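Local coordinates for protein phosphoribosylaminoimidazole-succinocarboxamide synthase (Pyrococcus horikoshii, PDB 3U55) that catalyses the ATP-dependent joining of L-aspartate to the carboxylate of a phosphoribosyl-aminoimidazole, making the succinocarboxamide intermediate SAICAR in de novo purine biosynthesis, at residues K43-L48 / S193-R198; L143-K148 / F178-N183. All coordinates share one frame; numbering follows the deposited sequence.

Overall arrangement
Both contacts are single lysine-carboxylate salt bridges made by a residue near the start of a helix. Along the chain, contact 2 is nested within the loop closed by contact 1: residues 43-48 come first, then 143-148 and 178-183, and finally 193-198. Their centres lie about 27 Å apart, on opposite sides of the chain's centre, and their nearest atoms are about 11 Å from each other. Contact 1, partly buried, joins helix 45-62 to the turn leading into strand 197-201; contact 2, at the surface, joins helix 143-165 to the end of strand 169-180. These strands are neighbours in one six-stranded antiparallel sheet, so two separate side-chain ties connect two helices to different places on or beside it.

Contact 1 of 2, residues K43-L48 / S193-R198; sequences KGKGWL and SPDTCR. With SO4 (sulfate ion), chain B.
The Lys45 chain leaves the helix straight, its first two torsions both near 180°, and then bends at chi3 (84°) and chi4 (73°), which turns its ammonium onto the carboxylate of Asp195. The two side chains approach from opposite directions. Lys45 NZ lies 2.8 Å from Asp195 OD1, a hydrogen-bonded salt bridge that meets the oxygen on its syn side, 24° out of the carboxylate plane. The bond falls mainly on one oxygen, since Lys45 NZ is 3.6 Å from Asp195 OD2. That second oxygen is hydrogen-bonded to the hydroxyl of Tyr224, from helix 220-232, so the carboxylate is held through both oxygens; Lys45 NZ also makes a weak bond to the carbonyl of Asp30. The backbones stay well apart, with 9.3 Å between Lys45 CA and Asp195 CA, and the side chains span the gap.

Gly44 is the N-cap of helix 45-62, which places Lys45 in its first turn. Across from it, Ser193 forms an ST turn, its OG accepting from Asp195 N at 3.1 Å. In the same bend the backbone N of Ser193 donates to Thr196 OG1, also at 3.1 Å. Both bonds lie within the turn that leads into strand 197-201 and are consistent with holding its shape.

At the start of that strand, Arg198 reaches a sulfate, probably from the crystallisation liquor, with an extended chain. The anion lies at the guanidinium edge: Arg198 NH1 hydrogen-bonds sulfate O2 (3.1 Å) and O1, and NH2 also bonds O2. Salt bridges to Asp173 and Asp211 also hold the arginine, while the sulfate is also hydrogen-bonded to Arg93 NH2 and Ser99 N.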
loop_
_atom_site.group_PDB
_atom_site.type_symbol
_atom_site.label_atom_id
_atom_site.label_comp_id
_atom_site.label_asym_id
_atom_site.label_seq_id
_atom_site.Cartn_x
_atom_site.Cartn_y
_atom_site.Cartn_z
ATOM N N LYS A 43 -27.290 -21.223 -9.056
ATOM C CA LYS A 43 -28.024 -22.165 -8.214
ATOM C C LYS A 43 -27.093 -23.202 -7.594
ATOM O O LYS A 43 -26.449 -23.982 -8.304
ATOM C CB LYS A 43 -29.147 -22.847 -9.008
ATOM C CG LYS A 43 -29.925 -23.915 -8.243
ATOM C CD LYS A 43 -30.774 -23.333 -7.120
ATOM C CE LYS A 43 -31.499 -24.442 -6.368
ATOM N NZ LYS A 43 -32.379 -23.911 -5.285
ATOM N N GLY A 44 -27.031 -23.192 -6.267
ATOM C CA GLY A 44 -26.181 -24.112 -5.520
ATOM C C GLY A 44 -24.852 -23.535 -5.058
ATOM O O GLY A 44 -24.128 -24.191 -4.305
ATOM N N LYS A 45 -24.517 -22.321 -5.497
ATOM C CA LYS A 45 -23.243 -21.703 -5.109
ATOM C C LYS A 45 -23.148 -21.508 -3.593
ATOM O O LYS A 45 -22.104 -21.774 -2.990
ATOM C CB LYS A 45 -23.017 -20.368 -5.829
ATOM C CG LYS A 45 -21.694 -19.696 -5.458
ATOM C CD LYS A 45 -21.429 -18.416 -6.242
ATOM C CE LYS A 45 -22.108 -17.208 -5.616
ATOM N NZ LYS A 45 -21.465 -16.744 -4.344
ATOM N N GLY A 46 -24.242 -21.045 -2.993
ATOM C CA GLY A 46 -24.319 -20.863 -1.542
ATOM C C GLY A 46 -23.963 -22.122 -0.777
ATOM O O GLY A 46 -23.149 -22.085 0.154
ATOM N N TRP A 47 -24.564 -23.241 -1.182
ATOM C CA TRP A 47 -24.316 -24.533 -0.547
ATOM C C TRP A 47 -22.847 -24.931 -0.637
ATOM O O TRP A 47 -22.239 -25.302 0.367
ATOM C CB TRP A 47 -25.210 -25.621 -1.151
ATOM C CG TRP A 47 -25.192 -26.915 -0.386
ATOM C CD1 TRP A 47 -26.032 -27.281 0.633
ATOM C CD2 TRP A 47 -24.296 -28.016 -0.581
ATOM N NE1 TRP A 47 -25.713 -28.538 1.085
ATOM C CE2 TRP A 47 -24.649 -29.012 0.360
ATOM C CE3 TRP A 47 -23.226 -28.257 -1.456
ATOM C CZ2 TRP A 47 -23.972 -30.230 0.450
ATOM C CZ3 TRP A 47 -22.553 -29.469 -1.366
ATOM C CH2 TRP A 47 -22.932 -30.442 -0.419
ATOM N N LEU A 48 -22.280 -24.828 -1.837
ATOM C CA LEU A 48 -20.872 -25.150 -2.059
ATOM C C LEU A 48 -19.931 -24.287 -1.222
ATOM O O LEU A 48 -19.040 -24.814 -0.554
ATOM C CB LEU A 48 -20.525 -25.056 -3.548
ATOM C CG LEU A 48 -21.177 -26.148 -4.406
ATOM C CD1 LEU A 48 -21.239 -25.724 -5.875
ATOM C CD2 LEU A 48 -20.465 -27.495 -4.235
ATOM N N SER A 193 -13.558 -19.865 0.513
ATOM C CA SER A 193 -14.291 -20.515 -0.567
ATOM C C SER A 193 -13.719 -20.121 -1.927
ATOM O O SER A 193 -12.852 -19.247 -2.010
ATOM C CB SER A 193 -15.768 -20.103 -0.507
ATOM O OG SER A 193 -15.925 -18.773 -0.965
ATOM N N PRO A 194 -14.220 -20.749 -3.010
ATOM C CA PRO A 194 -13.810 -20.333 -4.350
ATOM C C PRO A 194 -14.219 -18.893 -4.698
ATOM O O PRO A 194 -13.773 -18.363 -5.717
ATOM C CB PRO A 194 -14.530 -21.334 -5.256
ATOM C CG PRO A 194 -14.743 -22.535 -4.393
ATOM C CD PRO A 194 -15.048 -21.968 -3.049
ATOM N N ASP A 195 -15.066 -18.281 -3.869
ATOM C CA ASP A 195 -15.369 -16.845 -3.971
ATOM C C ASP A 195 -14.216 -15.961 -3.468
ATOM O O ASP A 195 -14.001 -14.863 -3.988
ATOM C CB ASP A 195 -16.638 -16.493 -3.175
ATOM C CG ASP A 195 -17.913 -16.534 -4.022
ATOM O OD1 ASP A 195 -18.895 -15.862 -3.640
ATOM O OD2 ASP A 195 -17.940 -17.225 -5.059
ATOM N N THR A 196 -13.495 -16.436 -2.455
ATOM C CA THR A 196 -12.471 -15.628 -1.783
ATOM C C THR A 196 -11.028 -16.087 -2.043
ATOM O O THR A 196 -10.076 -15.473 -1.560
ATOM C CB THR A 196 -12.721 -15.566 -0.265
ATOM O OG1 THR A 196 -12.749 -16.893 0.276
ATOM C CG2 THR A 196 -14.041 -14.852 0.032
ATOM N N CYS A 197 -10.878 -17.161 -2.809
ATOM C CA CYS A 197 -9.565 -17.717 -3.126
ATOM C C CYS A 197 -9.434 -17.842 -4.633
ATOM O O CYS A 197 -10.433 -18.017 -5.334
ATOM C CB CYS A 197 -9.409 -19.117 -2.539
ATOM S SG CYS A 197 -9.664 -19.318 -0.769
ATOM N N ARG A 198 -8.204 -17.766 -5.126
ATOM C CA ARG A 198 -7.920 -18.250 -6.473
ATOM C C ARG A 198 -7.335 -19.653 -6.398
ATOM O O ARG A 198 -6.334 -19.891 -5.710
ATOM C CB ARG A 198 -7.018 -17.288 -7.252
ATOM C CG ARG A 198 -7.763 -16.077 -7.769
ATOM C CD ARG A 198 -6.881 -15.176 -8.620
ATOM N NE ARG A 198 -7.648 -14.033 -9.122
ATOM C CZ ARG A 198 -7.773 -12.870 -8.481
ATOM N NH1 ARG A 198 -7.164 -12.671 -7.319
ATOM N NH2 ARG A 198 -8.494 -11.893 -9.009
HETATM S S SO4 B . -7.585 -9.023 -6.489
HETATM O O1 SO4 B . -6.381 -9.588 -7.071
HETATM O O2 SO4 B . -8.587 -10.061 -6.280
HETATM O O3 SO4 B . -7.219 -8.391 -5.221
HETATM O O4 SO4 B . -8.142 -8.028 -7.396
#

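Contact 2 of 2, residues L143-K148 / F178-N183; sequences LDEIKK and FGKDKN
Glu145 and Lys180 account for essentially all the surface buried here, and their side chains cross at about a right angle. Lys180 NZ is 3.0 Å from Glu145 OE2, a salt bridge with a hydrogen bond in it. The ammonium stands above the carboxylate, 55° out of its plane. Bends at chi2 and chi3 (76°) bring the lysine's end round to the acid, and the nearest CA atoms, those of Glu145 and Lys180, are 9.9 Å apart, so the link depends on the side chains.

The strongest polar partner of this carboxylate is the hydroxyl of Tyr86, on strand 84-93, hydrogen-bonded to OE2, with the lysine second; OE1 is hydrogen-bonded to Ser142 just before the helix. With partners on both oxygens, the group's rotation is constrained. Within the helix, Lys148 and Asp144, one turn apart, form their own salt bridge: Lys148 NZ lies 3.1 Å from Asp144 OD2, met on the syn side of the oxygen.

Phe178 packs against Ile149 and Ile152 of the same helix. The whole is a helix packed on an antiparallel sheet (an alpha+beta layer) within the SAICAR synthetase fold, with a surface salt bridge between the first turn of helix 143-165 and the end of strand 169-180.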
loop_
_atom_site.group_PDB
_atom_site.type_symbol
_atom_site.label_atom_id
_atom_site.label_comp_id
_atom_site.label_asym_id
_atom_site.label_seq_id
_atom_site.Cartn_x
_atom_site.Cartn_y
_atom_site.Cartn_z
ATOM N N LEU A 143 0.688 -1.958 15.799
ATOM C CA LEU A 143 1.647 -2.743 15.031
ATOM C C LEU A 143 1.707 -4.204 15.502
ATOM O O LEU A 143 1.873 -5.108 14.683
ATOM C CB LEU A 143 3.028 -2.093 15.067
ATOM C CG LEU A 143 4.137 -2.694 14.200
ATOM C CD1 LEU A 143 3.742 -2.708 12.716
ATOM C CD2 LEU A 143 5.433 -1.924 14.420
ATOM N N ASP A 144 1.576 -4.432 16.813
ATOM C CA ASP A 144 1.521 -5.800 17.347
ATOM C C ASP A 144 0.321 -6.571 16.790
ATOM O O ASP A 144 0.440 -7.752 16.439
ATOM C CB ASP A 144 1.495 -5.808 18.890
ATOM C CG ASP A 144 1.523 -7.222 19.473
ATOM O OD1 ASP A 144 2.536 -7.933 19.292
ATOM O OD2 ASP A 144 0.530 -7.628 20.113
ATOM N N GLU A 145 -0.830 -5.908 16.700
ATOM C CA GLU A 145 -2.017 -6.538 16.109
ATOM C C GLU A 145 -1.796 -6.866 14.637
ATOM O O GLU A 145 -2.131 -7.962 14.179
ATOM C CB GLU A 145 -3.239 -5.641 16.252
ATOM C CG GLU A 145 -3.860 -5.665 17.639
ATOM C CD GLU A 145 -4.863 -4.547 17.813
ATOM O OE1 GLU A 145 -4.436 -3.384 17.961
ATOM O OE2 GLU A 145 -6.074 -4.826 17.800
ATOM N N ILE A 146 -1.229 -5.916 13.900
ATOM C CA ILE A 146 -0.915 -6.150 12.488
ATOM C C ILE A 146 0.041 -7.328 12.314
ATOM O O ILE A 146 -0.187 -8.189 11.469
ATOM C CB ILE A 146 -0.371 -4.886 11.801
ATOM C CG1 ILE A 146 -1.500 -3.868 11.629
ATOM C CG2 ILE A 146 0.240 -5.238 10.425
ATOM C CD1 ILE A 146 -2.637 -4.319 10.688
ATOM N N LYS A 147 1.100 -7.372 13.123
ATOM C CA LYS A 147 2.060 -8.476 13.062
ATOM C C LYS A 147 1.406 -9.826 13.346
ATOM O O LYS A 147 1.658 -10.803 12.625
ATOM C CB LYS A 147 3.241 -8.243 14.007
ATOM C CG LYS A 147 4.286 -7.276 13.457
ATOM C CD LYS A 147 5.298 -6.898 14.530
ATOM C CE LYS A 147 6.375 -5.973 13.977
ATOM N NZ LYS A 147 7.207 -5.397 15.073
ATOM N N LYS A 148 0.558 -9.875 14.376
ATOM C CA LYS A 148 -0.194 -11.094 14.703
ATOM C C LYS A 148 -1.099 -11.533 13.554
ATOM O O LYS A 148 -1.165 -12.724 13.223
ATOM C CB LYS A 148 -1.022 -10.913 15.982
ATOM C CG LYS A 148 -0.219 -11.002 17.278
ATOM C CD LYS A 148 -1.113 -10.767 18.496
ATOM C CE LYS A 148 -0.448 -11.258 19.786
ATOM N NZ LYS A 148 0.904 -10.658 19.997
ATOM N N PHE A 178 -10.634 -10.715 9.779
ATOM C CA PHE A 178 -10.362 -11.059 11.166
ATOM C C PHE A 178 -11.159 -10.153 12.084
ATOM O O PHE A 178 -11.540 -9.039 11.709
ATOM C CB PHE A 178 -8.886 -10.840 11.496
ATOM C CG PHE A 178 -7.943 -11.784 10.793
ATOM C CD1 PHE A 178 -7.550 -12.973 11.399
ATOM C CD2 PHE A 178 -7.426 -11.460 9.540
ATOM C CE1 PHE A 178 -6.666 -13.840 10.762
ATOM C CE2 PHE A 178 -6.541 -12.317 8.893
ATOM C CZ PHE A 178 -6.160 -13.510 9.510
ATOM N N GLY A 179 -11.373 -10.632 13.301
ATOM C CA GLY A 179 -11.960 -9.824 14.358
ATOM C C GLY A 179 -11.341 -10.225 15.683
ATOM O O GLY A 179 -10.560 -11.182 15.756
ATOM N N LYS A 180 -11.703 -9.497 16.729
ATOM C CA LYS A 180 -11.186 -9.739 18.060
ATOM C C LYS A 180 -12.300 -10.285 18.959
ATOM O O LYS A 180 -13.421 -9.761 18.958
ATOM C CB LYS A 180 -10.610 -8.438 18.616
ATOM C CG LYS A 180 -9.509 -8.636 19.629
ATOM C CD LYS A 180 -8.434 -7.556 19.528
ATOM C CE LYS A 180 -8.883 -6.240 20.119
ATOM N NZ LYS A 180 -7.730 -5.295 20.274
ATOM N N ASP A 181 -11.993 -11.352 19.695
ATOM C CA ASP A 181 -12.964 -11.983 20.594
ATOM C C ASP A 181 -12.929 -11.309 21.968
ATOM O O ASP A 181 -12.177 -10.352 22.173
ATOM C CB ASP A 181 -12.769 -13.517 20.666
ATOM C CG ASP A 181 -11.482 -13.945 21.380
ATOM O OD1 ASP A 181 -10.879 -13.150 22.128
ATOM O OD2 ASP A 181 -11.068 -15.111 21.189
ATOM N N LYS A 182 -13.738 -11.792 22.906
ATOM C CA LYS A 182 -13.835 -11.120 24.206
ATOM C C LYS A 182 -12.547 -11.204 25.038
ATOM O O LYS A 182 -12.312 -10.358 25.902
ATOM C CB LYS A 182 -15.063 -11.606 24.989
ATOM C CG LYS A 182 -16.381 -11.175 24.359
ATOM C CD LYS A 182 -17.580 -11.804 25.054
ATOM N N ASN A 183 -11.708 -12.202 24.754
ATOM C CA ASN A 183 -10.401 -12.342 25.403
ATOM C C ASN A 183 -9.301 -11.466 24.794
ATOM O O ASN A 183 -8.164 -11.465 25.276
ATOM C CB ASN A 183 -9.944 -13.805 25.365
ATOM C CG ASN A 183 -10.725 -14.689 26.316
ATOM O OD1 ASN A 183 -11.137 -14.252 27.390
ATOM N ND2 ASN A 183 -10.930 -15.942 25.924
#